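Local coordinates for 16L protein (PDB 6TQP) that probably inhibits apoptosis of the infected cell as a poxviral Bcl-2-like protein, holding pro-apoptotic peptides in a groove between its helices, at residues I120-S123 with F124-D128; Y23-K27 with A28-E32; E88-E91 with N92-P96; M108-M112 with N113-G117. All coordinates share one frame; numbering follows the deposited sequence.

Contact 1 (I120-S123 with F124-D128); sequences IPMS and FLIED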
loop_
_atom_site.group_PDB
_atom_site.type_symbol
_atom_site.label_atom_id
_atom_site.label_comp_id
_atom_site.label_asym_id
_atom_site.label_seq_id
_atom_site.Cartn_x
_atom_site.Cartn_y
_atom_site.Cartn_z
ATOM N N ILE A 120 -4.422 -3.441 17.710
ATOM C CA ILE A 120 -3.408 -4.437 17.363
ATOM C C ILE A 120 -3.766 -5.181 16.088
ATOM O O ILE A 120 -2.890 -5.326 15.213
ATOM C CB ILE A 120 -3.165 -5.375 18.559
ATOM C CG1 ILE A 120 -2.579 -4.601 19.754
ATOM C CG2 ILE A 120 -2.267 -6.545 18.163
ATOM C CD1 ILE A 120 -1.383 -3.700 19.439
ATOM N N PRO A 121 -4.987 -5.676 15.895
ATOM C CA PRO A 121 -5.328 -6.282 14.595
ATOM C C PRO A 121 -5.003 -5.392 13.408
ATOM O O PRO A 121 -4.544 -5.893 12.376
ATOM C CB PRO A 121 -6.832 -6.539 14.723
ATOM C CG PRO A 121 -7.034 -6.749 16.190
ATOM C CD PRO A 121 -6.083 -5.811 16.873
ATOM N N MET A 122 -5.217 -4.081 13.528
ATOM C CA MET A 122 -4.881 -3.179 12.431
ATOM C C MET A 122 -3.371 -3.102 12.229
ATOM O O MET A 122 -2.891 -3.095 11.093
ATOM C CB MET A 122 -5.471 -1.792 12.693
ATOM C CG MET A 122 -5.343 -0.820 11.530
ATOM S SD MET A 122 -6.103 -1.436 10.009
ATOM C CE MET A 122 -5.589 -0.175 8.845
ATOM N N SER A 123 -2.601 -3.058 13.316
ATOM C CA SER A 123 -1.150 -3.076 13.165
ATOM C C SER A 123 -0.695 -4.311 12.394
ATOM O O SER A 123 0.224 -4.234 11.572
ATOM C CB SER A 123 -0.467 -3.034 14.533
ATOM O OG SER A 123 -0.591 -4.283 15.192
ATOM N N PHE A 124 -1.313 -5.464 12.659
ATOM C CA PHE A 124 -0.910 -6.682 11.963
ATOM C C PHE A 124 -1.386 -6.676 10.522
ATOM O O PHE A 124 -0.722 -7.248 9.649
ATOM C CB PHE A 124 -1.451 -7.921 12.684
ATOM C CG PHE A 124 -0.770 -8.219 14.001
ATOM C CD1 PHE A 124 0.556 -7.866 14.223
ATOM C CD2 PHE A 124 -1.462 -8.862 15.019
ATOM C CE1 PHE A 124 1.171 -8.145 15.438
ATOM C CE2 PHE A 124 -0.853 -9.139 16.229
ATOM C CZ PHE A 124 0.463 -8.780 16.438
ATOM N N LEU A 125 -2.535 -6.056 10.255
ATOM C CA LEU A 125 -2.943 -5.833 8.873
ATOM C C LEU A 125 -1.869 -5.071 8.120
ATOM O O LEU A 125 -1.532 -5.396 6.973
ATOM C CB LEU A 125 -4.262 -5.062 8.832
ATOM C CG LEU A 125 -4.831 -4.831 7.429
ATOM C CD1 LEU A 125 -6.360 -4.782 7.487
ATOM C CD2 LEU A 125 -4.291 -3.560 6.822
ATOM N N ILE A 126 -1.333 -4.023 8.742
ATOM C CA ILE A 126 -0.308 -3.238 8.069
ATOM C C ILE A 126 0.930 -4.095 7.849
ATOM O O ILE A 126 1.505 -4.124 6.754
ATOM C CB ILE A 126 0.014 -1.970 8.878
ATOM C CG1 ILE A 126 -1.227 -1.075 8.956
ATOM C CG2 ILE A 126 1.191 -1.231 8.236
ATOM C CD1 ILE A 126 -1.124 0.017 10.036
ATOM N N GLU A 127 1.354 -4.810 8.894
ATOM C CA GLU A 127 2.498 -5.711 8.783
ATOM C C GLU A 127 2.277 -6.749 7.689
ATOM O O GLU A 127 3.134 -6.951 6.821
ATOM C CB GLU A 127 2.740 -6.405 10.123
ATOM C CG GLU A 127 3.442 -5.552 11.152
ATOM C CD GLU A 127 4.931 -5.474 10.905
ATOM O OE1 GLU A 127 5.451 -6.323 10.143
ATOM O OE2 GLU A 127 5.578 -4.568 11.472
ATOM N N ASP A 128 1.134 -7.433 7.734
ATOM C CA ASP A 128 0.878 -8.527 6.804
ATOM C C ASP A 128 0.877 -8.048 5.357
ATOM O O ASP A 128 1.485 -8.681 4.488
ATOM C CB ASP A 128 -0.455 -9.186 7.140
ATOM C CG ASP A 128 -0.412 -9.963 8.436
ATOM O OD1 ASP A 128 0.688 -10.380 8.846
ATOM O OD2 ASP A 128 -1.492 -10.164 9.045
#
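Ile120 and Phe124 meet one turn apart at the start of helix 120-134, in a local i to i+4 contact on its outer side. The two side chains run alongside each other, and CG2 of Ile120 comes obliquely to the ring, 3.5 Å from CE2 of Phe124. That methyl can do so because it stands opposite the backbone N, while CG1 carries the rest of the chain elsewhere. Two donors grip the Ile120 carbonyl. Phe124 N reaches Ile120 O nearly head-on at 3.0 Å, and Ser123 OG donates to the same oxygen in the carbonyl plane, on a lone pair, at 2.5 Å, a common helix feature. OG stands between the backbone N and the carbonyl carbon (chi1 74°), which lets it reach back to Ile120 O and sets it 3.9 Å above one face of the Phe124 ring, toward its rim. On the inner side, Met122 bends at chi2 so that its CE lies 4.2 Å from CD2 of Leu125. Met122 also packs on Val110 of helix 96-113, Leu125 on Ile79 of helix 76-92, and Ile126 on Ile24. Buried Met122, Leu125 and Ile126 facing neighbouring helices, with Ile120 and Phe124 exposed, mark an amphipathic alpha-helix of a Bcl-2-like bundle.

Contact 2 (Y23-K27 with A28-E32); sequences YINEK and ALIEE
The carboxylate of Glu32 folds back over the side of Asn25, with OE1 of Glu32 3.4 Å from CB of Asn25. The amide and carboxylate planes stand 54° apart, so the two groups are neither stacked nor coplanar. A bend at chi2 (-75°) turns the Glu32 chain toward the helix and carries its other oxygen to Glu26, where OE2 of Glu32 lies 3.6 Å from CB of Glu26. The two acids approach closely, Glu26 OE1 being 4.5 Å from Glu32 OE2. A water donates to both oxygens, at 3.1 Å from Glu26 OE1 and 3.0 Å from Glu32 OE2, and probably eases their repulsion; Glu26 also has a long, weak ion pair with Lys48.

The helix itself ends in a Schellman motif. Leu29 adopts positive phi, which reverses the chain and lets Ile30 N bond to Asn25 O at 2.9 Å; a weak bond runs from Leu29 N to Glu26 O. Just before it, the last regular i to i+4 bond runs from Ala28 N to Ile24 O. The Ile30 side chain crosses that of Asn25, bringing CD1 of Ile30 4.0 Å from OD1 of Asn25.

Helix 12-27 thus gives way to the connection leading to helix 38-68. Tyr23 packs on that later helix at Leu44 and Cys51, Ile24 and Ala28 lie against helix 96-113, and Ile30 rests on Tyr115 in the turn beyond it.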
loop_
_atom_site.group_PDB
_atom_site.type_symbol
_atom_site.label_atom_id
_atom_site.label_comp_id
_atom_site.label_asym_id
_atom_site.label_seq_id
_atom_site.Cartn_x
_atom_site.Cartn_y
_atom_site.Cartn_z
ATOM N N TYR A 23 6.058 4.419 6.218
ATOM C CA TYR A 23 5.234 5.356 5.459
ATOM C C TYR A 23 3.813 5.406 6.006
ATOM O O TYR A 23 3.264 6.488 6.265
ATOM C CB TYR A 23 5.225 4.955 3.981
ATOM C CG TYR A 23 4.389 5.883 3.129
ATOM C CD1 TYR A 23 4.691 7.241 3.044
ATOM C CD2 TYR A 23 3.289 5.416 2.435
ATOM C CE1 TYR A 23 3.924 8.097 2.273
ATOM C CE2 TYR A 23 2.519 6.263 1.660
ATOM C CZ TYR A 23 2.843 7.596 1.573
ATOM O OH TYR A 23 2.056 8.422 0.802
ATOM N N ILE A 24 3.194 4.238 6.177
ATOM C CA ILE A 24 1.835 4.185 6.708
ATOM C C ILE A 24 1.766 4.860 8.074
ATOM O O ILE A 24 0.839 5.632 8.350
ATOM C CB ILE A 24 1.350 2.723 6.759
ATOM C CG1 ILE A 24 1.263 2.139 5.340
ATOM C CG2 ILE A 24 -0.007 2.618 7.462
ATOM C CD1 ILE A 24 0.323 2.866 4.387
ATOM N N ASN A 25 2.740 4.591 8.952
ATOM C CA ASN A 25 2.736 5.248 10.256
ATOM C C ASN A 25 2.875 6.756 10.107
ATOM O O ASN A 25 2.257 7.522 10.856
ATOM C CB ASN A 25 3.855 4.699 11.145
ATOM C CG ASN A 25 3.590 3.279 11.614
ATOM O OD1 ASN A 25 2.448 2.808 11.613
ATOM N ND2 ASN A 25 4.646 2.588 12.022
ATOM N N GLU A 26 3.681 7.202 9.144
ATOM C CA GLU A 26 3.837 8.631 8.907
ATOM C C GLU A 26 2.518 9.262 8.467
ATOM O O GLU A 26 2.190 10.386 8.871
ATOM C CB GLU A 26 4.943 8.861 7.873
ATOM C CG GLU A 26 5.068 10.296 7.371
ATOM C CD GLU A 26 6.354 10.533 6.584
ATOM O OE1 GLU A 26 7.448 10.295 7.138
ATOM O OE2 GLU A 26 6.272 10.957 5.413
ATOM N N LYS A 27 1.739 8.549 7.651
ATOM C CA LYS A 27 0.438 9.049 7.219
ATOM C C LYS A 27 -0.621 8.922 8.305
ATOM O O LYS A 27 -1.594 9.683 8.298
ATOM C CB LYS A 27 -0.017 8.303 5.956
ATOM C CG LYS A 27 0.714 8.735 4.684
ATOM C CD LYS A 27 0.551 10.229 4.460
ATOM C CE LYS A 27 0.515 10.627 2.996
ATOM N NZ LYS A 27 -0.773 11.304 2.683
ATOM N N ALA A 28 -0.452 7.978 9.229
ATOM C CA ALA A 28 -1.287 7.900 10.416
ATOM C C ALA A 28 -0.954 8.985 11.428
ATOM O O ALA A 28 -1.662 9.104 12.433
ATOM C CB ALA A 28 -1.119 6.547 11.107
ATOM N N LEU A 29 0.119 9.746 11.204
ATOM C CA LEU A 29 0.619 10.700 12.191
ATOM C C LEU A 29 0.958 9.981 13.492
ATOM O O LEU A 29 0.729 10.490 14.590
ATOM C CB LEU A 29 -0.388 11.829 12.421
ATOM C CG LEU A 29 -0.733 12.558 11.118
ATOM C CD1 LEU A 29 -2.021 13.358 11.252
ATOM C CD2 LEU A 29 0.432 13.454 10.686
ATOM N N ILE A 30 1.504 8.782 13.352
ATOM C CA ILE A 30 1.975 7.972 14.467
ATOM C C ILE A 30 3.462 8.229 14.653
ATOM O O ILE A 30 4.216 8.294 13.674
ATOM C CB ILE A 30 1.697 6.478 14.206
ATOM C CG1 ILE A 30 0.217 6.162 14.430
ATOM C CG2 ILE A 30 2.581 5.586 15.081
ATOM C CD1 ILE A 30 -0.191 4.797 13.945
ATOM N N GLU A 31 3.888 8.372 15.913
ATOM C CA GLU A 31 5.314 8.423 16.223
ATOM C C GLU A 31 6.003 7.173 15.693
ATOM O O GLU A 31 5.618 6.049 16.029
ATOM C CB GLU A 31 5.547 8.525 17.731
ATOM C CG GLU A 31 5.124 9.832 18.360
ATOM C CD GLU A 31 5.552 9.943 19.818
ATOM O OE1 GLU A 31 6.115 8.964 20.350
ATOM O OE2 GLU A 31 5.327 11.011 20.424
ATOM N N GLU A 32 7.031 7.366 14.873
ATOM C CA GLU A 32 7.746 6.225 14.321
ATOM C C GLU A 32 8.474 5.495 15.442
ATOM O O GLU A 32 9.054 6.119 16.337
ATOM C CB GLU A 32 8.729 6.675 13.236
ATOM C CG GLU A 32 8.080 7.375 12.038
ATOM C CD GLU A 32 7.366 6.421 11.088
ATOM O OE1 GLU A 32 7.192 5.235 11.439
ATOM O OE2 GLU A 32 6.980 6.859 9.984
HETATM O O HOH W 1 7.272 9.808 10.149
#

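Contact 3 (E88-E91 with N92-P96); sequences ESLE and NDNRP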
loop_
_atom_site.group_PDB
_atom_site.type_symbol
_atom_site.label_atom_id
_atom_site.label_comp_id
_atom_site.label_asym_id
_atom_site.label_seq_id
_atom_site.Cartn_x
_atom_site.Cartn_y
_atom_site.Cartn_z
ATOM N N GLU A 88 -5.934 -10.891 -1.354
ATOM C CA GLU A 88 -6.471 -11.599 -2.516
ATOM C C GLU A 88 -6.341 -10.756 -3.784
ATOM O O GLU A 88 -5.933 -11.254 -4.841
ATOM C CB GLU A 88 -7.925 -11.980 -2.256
ATOM C CG GLU A 88 -8.551 -12.742 -3.383
ATOM C CD GLU A 88 -9.923 -13.262 -3.035
ATOM O OE1 GLU A 88 -10.134 -13.696 -1.880
ATOM O OE2 GLU A 88 -10.788 -13.232 -3.926
ATOM N N SER A 89 -6.670 -9.468 -3.697
ATOM C CA SER A 89 -6.587 -8.612 -4.875
ATOM C C SER A 89 -5.155 -8.487 -5.359
ATOM O O SER A 89 -4.906 -8.392 -6.568
ATOM C CB SER A 89 -7.168 -7.240 -4.561
ATOM O OG SER A 89 -8.555 -7.346 -4.298
ATOM N N LEU A 90 -4.202 -8.519 -4.433
ATOM C CA LEU A 90 -2.794 -8.424 -4.796
ATOM C C LEU A 90 -2.301 -9.707 -5.444
ATOM O O LEU A 90 -1.519 -9.664 -6.400
ATOM C CB LEU A 90 -1.969 -8.104 -3.554
ATOM C CG LEU A 90 -0.463 -7.923 -3.738
ATOM C CD1 LEU A 90 -0.149 -6.995 -4.912
ATOM C CD2 LEU A 90 0.131 -7.381 -2.446
ATOM N N GLU A 91 -2.720 -10.860 -4.924
ATOM C CA GLU A 91 -2.398 -12.110 -5.600
ATOM C C GLU A 91 -3.037 -12.168 -6.984
ATOM O O GLU A 91 -2.452 -12.740 -7.914
ATOM C CB GLU A 91 -2.841 -13.300 -4.747
ATOM C CG GLU A 91 -2.006 -13.477 -3.492
ATOM C CD GLU A 91 -2.544 -14.554 -2.572
ATOM O OE1 GLU A 91 -3.666 -15.051 -2.818
ATOM O OE2 GLU A 91 -1.839 -14.898 -1.599
ATOM N N ASN A 92 -4.222 -11.576 -7.143
ATOM C CA ASN A 92 -4.885 -11.574 -8.445
ATOM C C ASN A 92 -4.181 -10.692 -9.461
ATOM O O ASN A 92 -4.275 -10.951 -10.667
ATOM C CB ASN A 92 -6.331 -11.107 -8.313
ATOM C CG ASN A 92 -7.234 -12.169 -7.732
ATOM O OD1 ASN A 92 -6.873 -13.345 -7.678
ATOM N ND2 ASN A 92 -8.425 -11.765 -7.305
ATOM N N ASP A 93 -3.503 -9.633 -9.007
ATOM C CA ASP A 93 -2.885 -8.681 -9.932
ATOM C C ASP A 93 -1.603 -8.154 -9.274
ATOM O O ASP A 93 -1.601 -7.091 -8.653
ATOM C CB ASP A 93 -3.851 -7.558 -10.277
ATOM C CG ASP A 93 -3.372 -6.709 -11.420
ATOM O OD1 ASP A 93 -2.260 -6.971 -11.925
ATOM O OD2 ASP A 93 -4.100 -5.773 -11.805
ATOM N N ASN A 94 -0.507 -8.887 -9.469
ATOM C CA ASN A 94 0.707 -8.742 -8.679
ATOM C C ASN A 94 1.660 -7.647 -9.179
ATOM O O ASN A 94 2.840 -7.670 -8.824
ATOM C CB ASN A 94 1.450 -10.078 -8.655
ATOM C CG ASN A 94 2.494 -10.134 -7.590
ATOM O OD1 ASN A 94 2.261 -9.708 -6.462
ATOM N ND2 ASN A 94 3.671 -10.639 -7.943
ATOM N N ARG A 95 1.200 -6.692 -9.965
ATOM C CA ARG A 95 2.140 -5.775 -10.607
ATOM C C ARG A 95 2.679 -4.725 -9.628
ATOM O O ARG A 95 2.063 -4.445 -8.597
ATOM C CB ARG A 95 1.468 -5.098 -11.790
ATOM C CG ARG A 95 1.104 -6.110 -12.899
ATOM C CD ARG A 95 0.293 -5.478 -13.972
ATOM N NE ARG A 95 -1.029 -5.102 -13.492
ATOM C CZ ARG A 95 -1.793 -4.188 -14.081
ATOM N NH1 ARG A 95 -1.358 -3.564 -15.164
ATOM N NH2 ARG A 95 -2.978 -3.884 -13.579
ATOM N N PRO A 96 3.855 -4.145 -9.919
ATOM C CA PRO A 96 4.368 -3.065 -9.051
ATOM C C PRO A 96 3.416 -1.893 -8.921
ATOM O O PRO A 96 3.237 -1.360 -7.817
ATOM C CB PRO A 96 5.676 -2.661 -9.741
ATOM C CG PRO A 96 6.128 -3.875 -10.427
ATOM C CD PRO A 96 4.868 -4.575 -10.902
HETATM O O HOH W 2 -6.045 -14.212 -5.289
HETATM O O HOH W 3 -9.126 -8.663 -7.399
#
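Glu88 and Asn92 lie side by side one turn apart at the end of helix 76-92, where the last regular backbone bond runs from Asn92 N to Glu88 O at 2.9 Å. Beyond it the backbone bonding loosens: Asp93 N makes weak bonds to Ser89 O and Leu90 O, and the CA of Asn94 offers a C-H to Leu90 O at 3.3 Å.

Side-chain packing across the helix end is slight. CG of Glu88 is 4.0 Å from ND2 of Asn92, the carboxylate and amide planes being 72° apart, while OE1 of Glu88 makes a weak hydrogen bond to the backbone of the bound peptide. CD1 of Leu90 touches OD1 of Asn94 at 3.9 Å, and the leucine also packs on Ile102 and Ile133.

Water occupies both ends of the Asn92 amide. One molecule donates to Asn92 OD1 (2.7 Å) and also to Glu88 O, and a second accepts from ND2 and reaches Ser89 OG only weakly, that hydroxyl being bonded to Gln85 O.

The charged interaction lies within the connection. Arg95 grips Asp93 side-on, NE to OD1 of Asp93 at 2.7 Å and NH2 to OD2 of Asp93 at 2.8 Å. Both carboxylate oxygens use their syn lone pairs, though they sit 20° and 16° out of the guanidinium plane.

This two-pronged clasp fixes the guanidinium while NH1 forms a salt bridge with an acidic side chain of the peptide. Asp93 probably orients the arginine, and it also packs on a basic side chain of the peptide itself, consistent with the arginine-acid pairing by which Bcl-2 proteins recognise BH3 ligands.

Contact 4 (M108-M112 with N113-G117); sequences MIVEM and NGYKG
Val110 and Tyr115 close the C-terminal end of helix 96-113, a helix termination in which a glycine with positive phi, Gly114, turns the chain out of the helix and is followed by a weak 6→1 bond from Tyr115 N to Val110 O.

The backbone bonds are of unequal quality. Asn113 N points almost perfectly straight at Ile109 O, at 2.9 Å and 178°, whereas Tyr115 N lies 3.3 Å from Val110 O. A water reinforces the second closure, donating to Val110 O and to Tyr115 O, the latter at 2.6 Å, so it links the last turn to the departing chain.

The polar side chain of the turn is that of Asn113. With a chi1 of 73°, its CG stands between the backbone N and the carbonyl carbon, and the amide folds over the helix end instead of trailing along it. Its OD1 accepts a weak bond from Tyr115 N at 3.0 Å, closing a weakly bonded Asx turn. ND2 of Asn113 lies 3.7 Å from CG2 of Ile109 as the two side chains cross.

Apolar packing is carried by Val110, whose CG2 meets the Tyr115 ring obliquely at CD2, 3.9 Å away. Met122, on helix 120-134, touches both of these side chains, and NZ of Lys116 hydrogen-bonds the carbonyl O of Ala28. Beyond the lysine the chain curls back, placing the backbone N of Gly117 3.4 Å above the plane of the Tyr115 ring, over its centre.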
loop_
_atom_site.group_PDB
_atom_site.type_symbol
_atom_site.label_atom_id
_atom_site.label_comp_id
_atom_site.label_asym_id
_atom_site.label_seq_id
_atom_site.Cartn_x
_atom_site.Cartn_y
_atom_site.Cartn_z
ATOM N N MET A 108 -5.300 5.602 3.137
ATOM C CA MET A 108 -6.656 6.098 3.323
ATOM C C MET A 108 -7.388 5.328 4.414
ATOM O O MET A 108 -8.094 5.930 5.228
ATOM C CB MET A 108 -7.443 6.016 2.025
ATOM C CG MET A 108 -8.873 6.509 2.197
ATOM S SD MET A 108 -9.780 6.441 0.654
ATOM C CE MET A 108 -8.988 7.847 -0.125
ATOM N N ILE A 109 -7.264 3.997 4.430
ATOM C CA ILE A 109 -7.934 3.209 5.468
ATOM C C ILE A 109 -7.550 3.736 6.838
ATOM O O ILE A 109 -8.403 3.968 7.704
ATOM C CB ILE A 109 -7.588 1.717 5.325
ATOM C CG1 ILE A 109 -8.136 1.180 4.005
ATOM C CG2 ILE A 109 -8.184 0.903 6.495
ATOM C CD1 ILE A 109 -7.721 -0.244 3.689
ATOM N N VAL A 110 -6.251 3.955 7.040
ATOM C CA VAL A 110 -5.751 4.419 8.328
ATOM C C VAL A 110 -6.278 5.815 8.633
ATOM O O VAL A 110 -6.676 6.118 9.768
ATOM C CB VAL A 110 -4.213 4.362 8.314
ATOM C CG1 VAL A 110 -3.601 5.319 9.289
ATOM C CG2 VAL A 110 -3.741 2.928 8.593
ATOM N N GLU A 111 -6.284 6.693 7.626
ATOM C CA GLU A 111 -6.786 8.047 7.838
ATOM C C GLU A 111 -8.282 8.048 8.129
ATOM O O GLU A 111 -8.766 8.913 8.866
ATOM C CB GLU A 111 -6.474 8.918 6.620
ATOM C CG GLU A 111 -4.986 9.248 6.468
ATOM C CD GLU A 111 -4.694 10.125 5.261
ATOM O OE1 GLU A 111 -5.603 10.319 4.426
ATOM O OE2 GLU A 111 -3.552 10.622 5.153
ATOM N N MET A 112 -9.026 7.091 7.573
ATOM C CA MET A 112 -10.467 7.039 7.810
ATOM C C MET A 112 -10.795 6.443 9.175
ATOM O O MET A 112 -11.508 7.062 9.970
ATOM C CB MET A 112 -11.151 6.236 6.707
ATOM C CG MET A 112 -11.289 7.000 5.421
ATOM S SD MET A 112 -12.147 6.058 4.162
ATOM C CE MET A 112 -12.398 7.325 2.917
ATOM N N ASN A 113 -10.296 5.241 9.462
ATOM C CA ASN A 113 -10.677 4.541 10.683
ATOM C C ASN A 113 -9.925 5.037 11.927
ATOM O O ASN A 113 -10.051 4.423 12.990
ATOM C CB ASN A 113 -10.497 3.020 10.497
ATOM C CG ASN A 113 -9.042 2.577 10.493
ATOM O OD1 ASN A 113 -8.137 3.344 10.814
ATOM N ND2 ASN A 113 -8.819 1.310 10.145
ATOM N N GLY A 114 -9.164 6.127 11.828
ATOM C CA GLY A 114 -8.532 6.715 12.999
ATOM C C GLY A 114 -7.458 5.871 13.647
ATOM O O GLY A 114 -7.217 6.000 14.847
ATOM N N TYR A 115 -6.792 5.013 12.887
ATOM C CA TYR A 115 -5.763 4.168 13.470
ATOM C C TYR A 115 -4.644 5.025 14.045
ATOM O O TYR A 115 -4.137 5.931 13.381
ATOM C CB TYR A 115 -5.211 3.216 12.415
ATOM C CG TYR A 115 -4.044 2.381 12.880
ATOM C CD1 TYR A 115 -4.219 1.357 13.798
ATOM C CD2 TYR A 115 -2.768 2.592 12.370
ATOM C CE1 TYR A 115 -3.147 0.578 14.219
ATOM C CE2 TYR A 115 -1.694 1.818 12.781
ATOM C CZ TYR A 115 -1.890 0.814 13.702
ATOM O OH TYR A 115 -0.822 0.048 14.104
ATOM N N LYS A 116 -4.253 4.730 15.287
ATOM C CA LYS A 116 -3.176 5.464 15.937
ATOM C C LYS A 116 -2.143 4.549 16.588
ATOM O O LYS A 116 -1.328 5.029 17.384
ATOM C CB LYS A 116 -3.748 6.431 16.982
ATOM C CG LYS A 116 -4.582 7.556 16.389
ATOM C CD LYS A 116 -3.719 8.592 15.676
ATOM C CE LYS A 116 -4.472 9.234 14.524
ATOM N NZ LYS A 116 -3.872 10.529 14.109
ATOM N N GLY A 117 -2.138 3.255 16.267
ATOM C CA GLY A 117 -1.142 2.328 16.766
ATOM C C GLY A 117 -1.644 1.355 17.812
ATOM O O GLY A 117 -0.978 0.340 18.062
HETATM O O HOH W 4 -5.098 7.700 11.685
#

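How the contacts relate
Along the chain the order is contact 2, contact 3, contact 4, contact 1. Contacts 1, 2 and 4 cluster at one end of the helical bundle, their centres about 10 to 13 Å apart. Tyr115 is their meeting point: its CE2 lies 3.3 Å from CD1 of Ile126, and it also meets Ile30 of contact 2. Contacts 2 and 4 also join where CB of Ala28 meets CG1 of Val110 at 3.3 Å. Helices 12-27 and 96-113 thus end together, beside the start of helix 120-134. Contact 3 lies apart, its centre about 19 to 24 Å from the others, and across the chain's centre from contacts 2 and 4. The peptide-binding arginine therefore sits well away from this cluster.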